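Long-range contacts in methylxanthine N1-demethylase NdmA (Pseudomonas putida, PDB 6ICN), which catalyses the N1-demethylation of caffeine to theobromine and formaldehyde, using molecular oxygen and electrons that come from NADH: residues F267-P272 with K279-F284; F34-C39 with S246-I251; P212-N217 with P360-D365; N25-Y30 with E341-H346. One frame throughout, in Å; residues are numbered along the deposited sequence.

Contact 1 of 4, residues F267-P272 with K279-F284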
# COMPACT_ATOMS: atom_id res chain seq x y z
N PHE A 267 -9.95 -16.11 -31.79
CA PHE A 267 -9.69 -14.90 -32.57
C PHE A 267 -8.88 -13.97 -31.68
O PHE A 267 -9.39 -13.47 -30.67
CB PHE A 267 -10.99 -14.26 -33.05
CG PHE A 267 -10.81 -12.97 -33.80
CD1 PHE A 267 -10.42 -12.97 -35.14
CD2 PHE A 267 -11.04 -11.76 -33.17
CE1 PHE A 267 -10.27 -11.79 -35.83
CE2 PHE A 267 -10.89 -10.54 -33.86
CZ PHE A 267 -10.51 -10.56 -35.19
N ASN A 268 -7.62 -13.77 -32.03
CA ASN A 268 -6.72 -12.96 -31.22
C ASN A 268 -6.19 -11.81 -32.05
O ASN A 268 -5.71 -12.02 -33.17
CB ASN A 268 -5.57 -13.82 -30.66
CG ASN A 268 -4.81 -13.11 -29.54
OD1 ASN A 268 -3.80 -12.46 -29.81
ND2 ASN A 268 -5.31 -13.21 -28.29
N VAL A 269 -6.28 -10.59 -31.51
CA VAL A 269 -5.76 -9.42 -32.22
C VAL A 269 -5.14 -8.45 -31.21
O VAL A 269 -5.65 -8.26 -30.10
CB VAL A 269 -6.86 -8.76 -33.08
CG1 VAL A 269 -8.10 -8.37 -32.23
CG2 VAL A 269 -6.31 -7.57 -33.88
N SER A 270 -4.02 -7.83 -31.61
CA SER A 270 -3.28 -6.91 -30.75
C SER A 270 -3.49 -5.48 -31.23
O SER A 270 -3.31 -5.18 -32.42
CB SER A 270 -1.77 -7.22 -30.75
OG SER A 270 -1.48 -8.55 -30.35
N CYS A 271 -3.84 -4.59 -30.31
CA CYS A 271 -3.77 -3.15 -30.56
C CYS A 271 -2.35 -2.66 -30.29
O CYS A 271 -1.87 -2.77 -29.14
CB CYS A 271 -4.75 -2.39 -29.68
SG CYS A 271 -4.70 -0.57 -29.88
N PRO A 272 -1.65 -2.15 -31.28
CA PRO A 272 -0.34 -1.53 -31.04
C PRO A 272 -0.51 -0.17 -30.38
O PRO A 272 -0.69 0.85 -31.04
CB PRO A 272 0.26 -1.41 -32.44
CG PRO A 272 -0.95 -1.19 -33.31
CD PRO A 272 -2.03 -2.07 -32.71
N LYS A 279 -2.42 -3.76 -26.24
CA LYS A 279 -3.70 -4.10 -25.63
C LYS A 279 -4.29 -5.21 -26.48
O LYS A 279 -4.55 -5.01 -27.68
CB LYS A 279 -4.61 -2.87 -25.57
CG LYS A 279 -6.00 -3.15 -25.02
CD LYS A 279 -6.84 -1.87 -25.12
CE LYS A 279 -8.20 -2.08 -24.46
NZ LYS A 279 -9.01 -0.80 -24.47
N ASN A 280 -4.43 -6.39 -25.90
CA ASN A 280 -4.74 -7.59 -26.66
C ASN A 280 -6.17 -8.05 -26.43
O ASN A 280 -6.70 -7.93 -25.32
CB ASN A 280 -3.75 -8.70 -26.31
CG ASN A 280 -2.32 -8.26 -26.58
OD1 ASN A 280 -1.90 -8.17 -27.74
ND2 ASN A 280 -1.58 -7.92 -25.52
N PHE A 281 -6.79 -8.56 -27.49
CA PHE A 281 -8.18 -9.02 -27.45
C PHE A 281 -8.24 -10.49 -27.85
O PHE A 281 -7.60 -10.90 -28.82
CB PHE A 281 -9.05 -8.18 -28.41
CG PHE A 281 -9.02 -6.69 -28.11
CD1 PHE A 281 -7.99 -5.88 -28.62
CD2 PHE A 281 -10.01 -6.10 -27.33
CE1 PHE A 281 -7.96 -4.51 -28.35
CE2 PHE A 281 -9.98 -4.72 -27.05
CZ PHE A 281 -8.96 -3.93 -27.55
N LEU A 282 -9.01 -11.27 -27.09
CA LEU A 282 -9.34 -12.64 -27.44
C LEU A 282 -10.86 -12.79 -27.47
O LEU A 282 -11.54 -12.45 -26.49
CB LEU A 282 -8.75 -13.67 -26.46
CG LEU A 282 -9.15 -15.12 -26.79
CD1 LEU A 282 -8.47 -15.58 -28.09
CD2 LEU A 282 -8.84 -16.08 -25.64
N ILE A 283 -11.37 -13.27 -28.59
CA ILE A 283 -12.75 -13.72 -28.71
C ILE A 283 -12.70 -15.20 -29.02
O ILE A 283 -11.92 -15.62 -29.88
CB ILE A 283 -13.50 -12.96 -29.82
CG1 ILE A 283 -13.35 -11.45 -29.65
CG2 ILE A 283 -14.98 -13.34 -29.84
CD1 ILE A 283 -14.01 -10.65 -30.75
N PHE A 284 -13.52 -16.00 -28.34
CA PHE A 284 -13.50 -17.42 -28.65
C PHE A 284 -14.92 -17.94 -28.81
O PHE A 284 -15.86 -17.46 -28.16
CB PHE A 284 -12.71 -18.27 -27.61
CG PHE A 284 -13.33 -18.33 -26.25
CD1 PHE A 284 -13.04 -17.36 -25.31
CD2 PHE A 284 -14.19 -19.36 -25.90
CE1 PHE A 284 -13.60 -17.42 -24.04
CE2 PHE A 284 -14.77 -19.42 -24.64
CZ PHE A 284 -14.48 -18.44 -23.71
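The antiparallel beta hairpin of strands 263-274 and 277-286 brings Phe267, Val269 and Cys271 opposite Ile283, Phe281 and Lys279 as hydrogen-bonded pairs, each closed by two backbone hydrogen bonds; the short segments run 161° apart. Between them Asn268 faces Leu282 and Ser270 faces Asn280 in non-hydrogen-bonded pairs. The second of these is linked through its side chains: Ser270 OG donates to Asn280 OD1 over 2.7 Å, nearly in line with the amide C=O. With Asn280 CG anti to its carbonyl carbon (chi1 -58°), the amide reaches the serine with its oxygen, while its ND2 is bound by Tyr173 O and Thr278 OG1, fixing its rotation. A leucine in its place would probably leave the buried Ser270 hydroxyl without this acceptor and Tyr173 O without the amide donor. On the same face Asn268 and Leu282 cross at about a right angle, Asn268 ND2 passing 3.9 Å from Leu282 CB and bonding to Tyr173 OH, and the Leu282 side chain comes to about 4 Å from the bound caffeine. The other face is mostly apolar, apart from Lys279, whose NZ leads away to Val38 O and Glu43: Ile283 CD1 lies alongside Phe267 CD2 at 4.0 Å, Val269 CG1 meets Phe281 CB at 3.9 Å, and Cys271 CB stands at the edge of the Phe281 ring, 4.1 Å from CE1. Pro37 of strand 35-40 packs on Val269 and Phe281, whereas the Asn268 face looks to helices 179-186 and 293-313; a curved antiparallel sheet with helices on it is the helix-grip fold of Rieske oxygenase catalytic domains.

Contact 2 of 4, residues F34-C39 with S246-I251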
# COMPACT_ATOMS: atom_id res chain seq x y z
N PHE A 34 -3.86 0.28 -41.57
CA PHE A 34 -4.69 -0.87 -41.23
C PHE A 34 -5.73 -0.49 -40.18
O PHE A 34 -5.60 0.51 -39.46
CB PHE A 34 -3.85 -2.02 -40.69
CG PHE A 34 -2.93 -2.62 -41.72
CD1 PHE A 34 -3.44 -3.50 -42.67
CD2 PHE A 34 -1.57 -2.33 -41.71
CE1 PHE A 34 -2.60 -4.07 -43.63
CE2 PHE A 34 -0.73 -2.89 -42.66
CZ PHE A 34 -1.25 -3.77 -43.61
N TRP A 35 -6.79 -1.29 -40.13
CA TRP A 35 -7.75 -1.24 -39.02
C TRP A 35 -7.16 -1.94 -37.80
O TRP A 35 -6.70 -3.08 -37.89
CB TRP A 35 -9.06 -1.92 -39.41
CG TRP A 35 -9.82 -1.21 -40.51
CD1 TRP A 35 -9.63 -1.36 -41.87
CD2 TRP A 35 -10.88 -0.26 -40.35
NE1 TRP A 35 -10.51 -0.54 -42.56
CE2 TRP A 35 -11.29 0.13 -41.65
CE3 TRP A 35 -11.52 0.29 -39.24
CZ2 TRP A 35 -12.32 1.05 -41.86
CZ3 TRP A 35 -12.54 1.21 -39.45
CH2 TRP A 35 -12.94 1.56 -40.75
N HIS A 36 -7.23 -1.27 -36.65
CA HIS A 36 -6.81 -1.87 -35.39
C HIS A 36 -7.93 -1.77 -34.37
O HIS A 36 -8.58 -0.73 -34.28
CB HIS A 36 -5.56 -1.18 -34.84
CG HIS A 36 -4.39 -1.18 -35.78
ND1 HIS A 36 -3.60 -2.29 -35.98
CD2 HIS A 36 -3.86 -0.19 -36.54
CE1 HIS A 36 -2.65 -2.00 -36.86
NE2 HIS A 36 -2.79 -0.73 -37.21
N PRO A 37 -8.11 -2.79 -33.53
CA PRO A 37 -9.10 -2.70 -32.45
C PRO A 37 -8.54 -1.82 -31.35
O PRO A 37 -7.35 -1.87 -31.04
CB PRO A 37 -9.25 -4.15 -31.98
CG PRO A 37 -7.84 -4.73 -32.20
CD PRO A 37 -7.29 -4.02 -33.44
N VAL A 38 -9.40 -1.02 -30.73
CA VAL A 38 -8.95 -0.15 -29.66
C VAL A 38 -9.65 -0.42 -28.34
O VAL A 38 -9.08 -0.09 -27.29
CB VAL A 38 -9.07 1.34 -30.04
CG1 VAL A 38 -8.14 1.64 -31.23
CG2 VAL A 38 -10.54 1.73 -30.36
N CYS A 39 -10.82 -1.02 -28.37
CA CYS A 39 -11.56 -1.32 -27.15
C CYS A 39 -12.68 -2.28 -27.51
O CYS A 39 -13.01 -2.45 -28.69
CB CYS A 39 -12.12 -0.05 -26.50
SG CYS A 39 -13.39 0.83 -27.48
N SER A 246 -5.34 -12.28 -40.78
CA SER A 246 -5.50 -10.99 -41.46
C SER A 246 -4.32 -10.09 -41.10
O SER A 246 -4.16 -9.69 -39.94
CB SER A 246 -6.82 -10.34 -41.07
OG SER A 246 -7.92 -11.13 -41.50
N MET A 247 -3.49 -9.76 -42.08
CA MET A 247 -2.28 -8.97 -41.79
C MET A 247 -2.66 -7.58 -41.36
O MET A 247 -3.59 -6.99 -41.92
CB MET A 247 -1.35 -8.92 -43.01
CG MET A 247 -0.79 -10.29 -43.37
SD MET A 247 0.41 -10.86 -42.13
CE MET A 247 1.76 -9.78 -42.50
N PRO A 248 -1.93 -7.01 -40.39
CA PRO A 248 -0.71 -7.54 -39.76
C PRO A 248 -0.86 -8.27 -38.43
O PRO A 248 0.06 -9.00 -38.07
CB PRO A 248 0.12 -6.29 -39.52
CG PRO A 248 -0.90 -5.21 -39.30
CD PRO A 248 -2.11 -5.57 -40.12
N PHE A 249 -1.95 -8.08 -37.67
CA PHE A 249 -1.92 -8.51 -36.27
C PHE A 249 -3.07 -9.40 -35.84
O PHE A 249 -3.15 -9.74 -34.65
CB PHE A 249 -1.86 -7.29 -35.34
CG PHE A 249 -0.65 -6.43 -35.53
CD1 PHE A 249 0.63 -6.99 -35.66
CD2 PHE A 249 -0.77 -5.05 -35.58
CE1 PHE A 249 1.74 -6.18 -35.86
CE2 PHE A 249 0.34 -4.23 -35.77
CZ PHE A 249 1.61 -4.81 -35.92
N ALA A 250 -3.98 -9.77 -36.72
CA ALA A 250 -5.15 -10.54 -36.33
C ALA A 250 -4.97 -12.00 -36.70
O ALA A 250 -4.53 -12.31 -37.81
CB ALA A 250 -6.42 -9.99 -36.98
N ILE A 251 -5.32 -12.90 -35.79
CA ILE A 251 -5.22 -14.34 -36.02
C ILE A 251 -6.57 -15.00 -35.76
O ILE A 251 -7.12 -14.90 -34.65
CB ILE A 251 -4.14 -15.00 -35.16
CG1 ILE A 251 -2.77 -14.39 -35.47
CG2 ILE A 251 -4.14 -16.52 -35.34
CD1 ILE A 251 -1.79 -14.61 -34.35
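One face of the Phe34 ring receives Pro248 CD, which sits over its centre, 3.5 Å from the centroid and 13° off the ring normal, a clear CH-pi contact. The two side chains come from opposite directions, and Met247 O approaches the same phenyl group obliquely, 3.5 Å from Phe34 CE1. Phe249 has Pro248 CG, its own neighbour, above one face, and at its edge it meets the imidazole: Phe249 CD2 lies 3.8 Å from His36 CE1. Those two rings touch rim to rim, with centroids 5.9 Å apart and planes at 33°, so neither lies over the other. A cis peptide bond before Pro248 shapes the turn between strands 239-246 and 250-257, from which the pyrrolidine projects toward Phe34. Tyr335 of helix 330-348 bonds through its hydroxyl to Pro248 O. The His36 ring sits beside its own backbone N (chi1 -58°), a setting that carries CE1 to Phe249, while its NE2 is held by Leu31 O. In this way the first strand of the Rieske domain is packed against a turn of the catalytic sheet. No hydrogen bond joins the two segments; dispersion and the weakly polarised C-H groups beside the proline nitrogen probably carry the contact, which relies on close fit of buried rings.

Contact 3 of 4, residues P212-N217 with P360-D365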
# COMPACT_ATOMS: atom_id res chain seq x y z
N PRO A 212 3.14 -25.59 -45.45
CA PRO A 212 2.99 -24.59 -46.52
C PRO A 212 2.12 -23.43 -46.05
O PRO A 212 1.21 -23.60 -45.24
CB PRO A 212 2.32 -25.38 -47.65
CG PRO A 212 1.70 -26.55 -47.00
CD PRO A 212 2.49 -26.87 -45.78
N MET A 213 2.44 -22.24 -46.55
CA MET A 213 1.76 -21.01 -46.18
C MET A 213 1.34 -20.26 -47.43
O MET A 213 2.17 -20.03 -48.32
CB MET A 213 2.65 -20.10 -45.32
CG MET A 213 3.11 -20.73 -44.03
SD MET A 213 4.31 -19.69 -43.17
CE MET A 213 3.24 -18.35 -42.60
N ASP A 214 0.07 -19.87 -47.49
CA ASP A 214 -0.48 -19.13 -48.61
C ASP A 214 -0.81 -17.71 -48.19
O ASP A 214 -1.31 -17.48 -47.08
CB ASP A 214 -1.77 -19.78 -49.13
CG ASP A 214 -1.56 -21.21 -49.54
OD1 ASP A 214 -0.47 -21.55 -50.03
OD2 ASP A 214 -2.51 -22.00 -49.37
N ARG A 215 -0.55 -16.76 -49.09
CA ARG A 215 -1.08 -15.41 -48.99
C ARG A 215 -2.30 -15.30 -49.89
O ARG A 215 -2.23 -15.64 -51.08
CB ARG A 215 -0.06 -14.35 -49.39
CG ARG A 215 1.32 -14.44 -48.76
CD ARG A 215 2.10 -13.27 -49.26
NE ARG A 215 3.48 -13.20 -48.79
CZ ARG A 215 4.32 -12.24 -49.13
NH1 ARG A 215 5.57 -12.24 -48.68
NH2 ARG A 215 3.92 -11.28 -49.96
N PHE A 216 -3.40 -14.83 -49.33
CA PHE A 216 -4.62 -14.67 -50.13
C PHE A 216 -5.46 -13.57 -49.49
O PHE A 216 -5.76 -13.64 -48.29
CB PHE A 216 -5.39 -15.98 -50.21
CG PHE A 216 -6.57 -15.93 -51.15
CD1 PHE A 216 -6.38 -15.98 -52.52
CD2 PHE A 216 -7.86 -15.81 -50.65
CE1 PHE A 216 -7.46 -15.93 -53.38
CE2 PHE A 216 -8.94 -15.75 -51.52
CZ PHE A 216 -8.74 -15.81 -52.88
N ASN A 217 -5.81 -12.56 -50.28
CA ASN A 217 -6.69 -11.47 -49.83
C ASN A 217 -6.15 -10.79 -48.57
O ASN A 217 -6.91 -10.42 -47.67
CB ASN A 217 -8.11 -11.98 -49.58
CG ASN A 217 -8.85 -12.30 -50.87
OD1 ASN A 217 -8.43 -11.90 -51.97
ND2 ASN A 217 -9.96 -13.02 -50.74
N PRO A 360 -2.05 -12.62 -54.47
CA PRO A 360 -1.95 -13.97 -53.93
C PRO A 360 -0.56 -14.57 -54.14
O PRO A 360 0.12 -14.29 -55.12
CB PRO A 360 -3.00 -14.75 -54.73
CG PRO A 360 -3.07 -14.00 -56.03
CD PRO A 360 -2.87 -12.56 -55.69
N VAL A 361 -0.14 -15.37 -53.16
CA VAL A 361 1.07 -16.18 -53.25
C VAL A 361 0.75 -17.54 -52.66
O VAL A 361 0.66 -17.69 -51.44
CB VAL A 361 2.27 -15.54 -52.53
CG1 VAL A 361 3.50 -16.45 -52.66
CG2 VAL A 361 2.56 -14.14 -53.04
N ILE A 362 0.56 -18.53 -53.52
CA ILE A 362 0.07 -19.84 -53.10
C ILE A 362 1.23 -20.82 -53.13
O ILE A 362 1.94 -20.91 -54.14
CB ILE A 362 -1.09 -20.32 -53.99
CG1 ILE A 362 -2.17 -19.24 -54.09
CG2 ILE A 362 -1.65 -21.62 -53.47
CD1 ILE A 362 -2.73 -18.78 -52.76
N GLU A 363 1.42 -21.55 -52.04
CA GLU A 363 2.35 -22.67 -52.08
C GLU A 363 1.74 -23.99 -51.65
O GLU A 363 2.37 -25.03 -51.85
CB GLU A 363 3.61 -22.35 -51.26
CG GLU A 363 3.46 -22.46 -49.78
CD GLU A 363 4.69 -21.94 -49.01
OE1 GLU A 363 4.95 -22.48 -47.93
OE2 GLU A 363 5.37 -21.00 -49.46
N SER A 364 0.52 -24.00 -51.10
CA SER A 364 -0.17 -25.24 -50.80
C SER A 364 -0.91 -25.72 -52.05
O SER A 364 -0.90 -25.07 -53.10
CB SER A 364 -1.14 -25.06 -49.64
OG SER A 364 -2.38 -24.55 -50.10
N ASP A 365 -1.57 -26.87 -51.94
CA ASP A 365 -2.34 -27.44 -53.05
C ASP A 365 -3.83 -27.12 -52.95
O ASP A 365 -4.64 -27.83 -53.56
CB ASP A 365 -2.12 -28.95 -53.12
CG ASP A 365 -2.71 -29.69 -51.93
OD1 ASP A 365 -3.01 -29.04 -50.90
OD2 ASP A 365 -2.87 -30.92 -52.03
O HOH W 1 2.83 -18.00 -49.83
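Arg215 and Val361 form a single antiparallel bridge at the outer edge of the catalytic sheet, where strand 214-216 is joined by the extended C-terminal tail. Arg215 N donates to Val361 O at 2.8 Å, and Val361 N returns a bond to Arg215 O at 3.0 Å. The side chains of this pair lie side by side and point the same way, Arg215 CD 3.9 Å from Val361 CG2; the extended arginine continues to a cation-pi contact with Trp338 and a salt bridge with Glu341. Next to the bridge the orientation changes. Asp214 turns its carboxylate across to the tail. Asp214 OD1 accepts from Glu363 N at 2.8 Å, nearly in line with its C-O bond. It also takes Ser364 N, on the syn lone pair. Arg366 pairs with the other oxygen, OD2, whose position is less certain. Glu363 reaches in the reverse direction. With CG set between its backbone N and carbonyl carbon (chi1 77°), it folds back over the 212-217 backbone, and OE1 accepts Met213 N from above the carboxylate plane, 53° out of it; Lys330 is its ionic partner. Each acid accepts from the other segment's backbone, taking the N-H groups of Met213 and Glu363 that continued strand pairing would have bonded to backbone oxygens. At the far end Pro360 CB comes obliquely to the Phe216 ring, which Tyr368 stacks upon. Where direct pairing lapses beside the bridge, one water donates to both backbones, to Met213 O at 2.6 Å and to Val361 O at 2.7 Å.

Contact 4 of 4, residues N25-Y30 with E341-H346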
# COMPACT_ATOMS: atom_id res chain seq x y z
N ASN A 25 8.68 5.64 -34.67
CA ASN A 25 9.56 6.19 -35.68
C ASN A 25 8.99 5.90 -37.07
O ASN A 25 7.91 5.31 -37.20
CB ASN A 25 10.98 5.60 -35.54
CG ASN A 25 12.06 6.46 -36.21
OD1 ASN A 25 12.13 6.54 -37.44
ND2 ASN A 25 12.90 7.09 -35.40
N ASP A 26 9.72 6.33 -38.10
CA ASP A 26 9.31 6.14 -39.48
C ASP A 26 8.95 4.69 -39.78
O ASP A 26 8.09 4.43 -40.64
CB ASP A 26 10.43 6.61 -40.41
CG ASP A 26 10.34 6.01 -41.80
OD1 ASP A 26 11.11 5.07 -42.09
OD2 ASP A 26 9.50 6.48 -42.60
N GLU A 27 9.59 3.74 -39.09
CA GLU A 27 9.33 2.31 -39.28
C GLU A 27 7.84 1.98 -39.23
O GLU A 27 7.41 1.02 -39.88
CB GLU A 27 10.05 1.51 -38.20
CG GLU A 27 11.57 1.54 -38.29
CD GLU A 27 12.10 0.72 -39.46
OE1 GLU A 27 11.92 -0.52 -39.45
OE2 GLU A 27 12.68 1.32 -40.40
N ARG A 28 7.05 2.75 -38.48
CA ARG A 28 5.72 2.34 -38.07
C ARG A 28 4.62 3.01 -38.87
O ARG A 28 3.45 2.69 -38.68
CB ARG A 28 5.51 2.64 -36.58
CG ARG A 28 6.57 2.02 -35.68
CD ARG A 28 5.95 1.52 -34.35
NE ARG A 28 5.71 0.09 -34.37
CZ ARG A 28 4.89 -0.55 -33.54
NH1 ARG A 28 4.72 -1.88 -33.61
NH2 ARG A 28 4.20 0.14 -32.63
N GLU A 29 4.98 3.96 -39.73
CA GLU A 29 3.97 4.73 -40.43
C GLU A 29 3.02 3.83 -41.20
O GLU A 29 1.80 4.06 -41.23
CB GLU A 29 4.65 5.75 -41.35
CG GLU A 29 3.73 6.49 -42.28
CD GLU A 29 3.00 7.64 -41.60
OE1 GLU A 29 3.33 7.97 -40.43
OE2 GLU A 29 2.09 8.21 -42.24
N TYR A 30 3.54 2.76 -41.81
CA TYR A 30 2.71 1.92 -42.66
C TYR A 30 1.58 1.26 -41.86
O TYR A 30 0.52 0.99 -42.42
CB TYR A 30 3.57 0.86 -43.38
CG TYR A 30 3.90 -0.39 -42.59
CD1 TYR A 30 4.88 -0.39 -41.60
CD2 TYR A 30 3.25 -1.58 -42.86
CE1 TYR A 30 5.17 -1.54 -40.88
CE2 TYR A 30 3.54 -2.75 -42.16
CZ TYR A 30 4.50 -2.71 -41.16
OH TYR A 30 4.79 -3.86 -40.46
N GLU A 341 8.00 -6.40 -46.72
CA GLU A 341 7.50 -6.03 -48.05
C GLU A 341 6.43 -4.96 -47.95
O GLU A 341 6.36 -4.06 -48.80
CB GLU A 341 6.94 -7.26 -48.76
CG GLU A 341 7.98 -8.30 -49.16
CD GLU A 341 7.34 -9.54 -49.74
OE1 GLU A 341 6.15 -9.47 -50.12
OE2 GLU A 341 8.01 -10.59 -49.81
N LEU A 342 5.58 -5.05 -46.93
CA LEU A 342 4.53 -4.04 -46.78
C LEU A 342 5.13 -2.68 -46.44
O LEU A 342 4.69 -1.65 -46.96
CB LEU A 342 3.52 -4.50 -45.71
CG LEU A 342 2.63 -5.68 -46.11
CD1 LEU A 342 1.96 -6.37 -44.92
CD2 LEU A 342 1.57 -5.23 -47.14
N LYS A 343 6.13 -2.67 -45.56
CA LYS A 343 6.80 -1.43 -45.21
C LYS A 343 7.47 -0.80 -46.42
O LYS A 343 7.37 0.42 -46.65
CB LYS A 343 7.81 -1.70 -44.10
CG LYS A 343 8.58 -0.49 -43.67
CD LYS A 343 9.60 -0.86 -42.61
CE LYS A 343 10.48 0.33 -42.27
NZ LYS A 343 11.89 0.11 -42.71
N GLU A 344 8.18 -1.61 -47.22
CA GLU A 344 8.82 -1.08 -48.42
C GLU A 344 7.80 -0.58 -49.43
O GLU A 344 7.96 0.50 -50.00
CB GLU A 344 9.72 -2.16 -49.04
CG GLU A 344 10.94 -2.50 -48.20
CD GLU A 344 11.81 -1.28 -47.92
OE1 GLU A 344 12.44 -1.23 -46.83
OE2 GLU A 344 11.86 -0.37 -48.79
N ALA A 345 6.73 -1.35 -49.64
CA ALA A 345 5.70 -0.96 -50.60
C ALA A 345 4.99 0.31 -50.18
O ALA A 345 4.64 1.15 -51.03
CB ALA A 345 4.71 -2.10 -50.79
N HIS A 346 4.74 0.49 -48.88
CA HIS A 346 4.14 1.74 -48.42
C HIS A 346 4.96 2.95 -48.87
O HIS A 346 4.39 3.99 -49.24
CB HIS A 346 3.98 1.71 -46.89
CG HIS A 346 3.74 3.06 -46.29
ND1 HIS A 346 4.76 3.87 -45.84
CD2 HIS A 346 2.59 3.75 -46.08
CE1 HIS A 346 4.26 4.99 -45.37
NE2 HIS A 346 2.95 4.95 -45.50
O HOH W 2 1.32 7.06 -45.14
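Tyr30 and Lys343 bring the two backbones nearest, with CA atoms 5.9 Å apart, where the 25-30 segment, with 3-10 geometry at 26-28, meets helix 330-348. That geometry is carried by a backbone bond from Arg28 N to Asn25 O. The Tyr30 ring is laid across the helix: Lys343 CB stands over one face, 4.2 Å from the centroid, and Leu342 CB approaches CE2 obliquely at 4.0 Å. One turn on, His346, with CG anti to the backbone N (chi1 164°), offers a face of its imidazole to Tyr30 CA, 4.0 Å from the centroid. Glu29 CG touches His346 CE1 at 3.5 Å, and a water links Glu29 OE2 with His346 NE2. Beyond the tyrosine, Lys343 runs straight until chi4 bends NZ onto Glu27 OE2, 2.7 Å away, in a salt bridge met from above the carboxylate plane. Were Lys343 replaced by an alanine, the Glu27 carboxylate would probably lose its counter-charge and be free to turn. The contact therefore combines CH-pi packing around a buried ring with a peripheral ion pair, probably helping to hold the N-terminal modelled segment, from Glu27 on, against the helix.

From the N-terminal end of the model, 25-30 open the widest of these loops, closed by contact 4 on helix 330-348. Soon after, 34-39 begin contact 2, which closes at 246-251, lying wholly within the span of contact 4. Before that happens, 212-217 start contact 3, so contacts 2 and 3 cross. The hairpin of contact 1 follows contact 2 in series and falls within the spans of both contacts 3 and 4. Contact 4 closes at 341-346, ahead of the tail at 360-365, so contacts 3 and 4 cross as well, and touch through one ion pair. Together they tie the N terminus, Rieske domain, catalytic sheet, helix 330-348 and tail into one body.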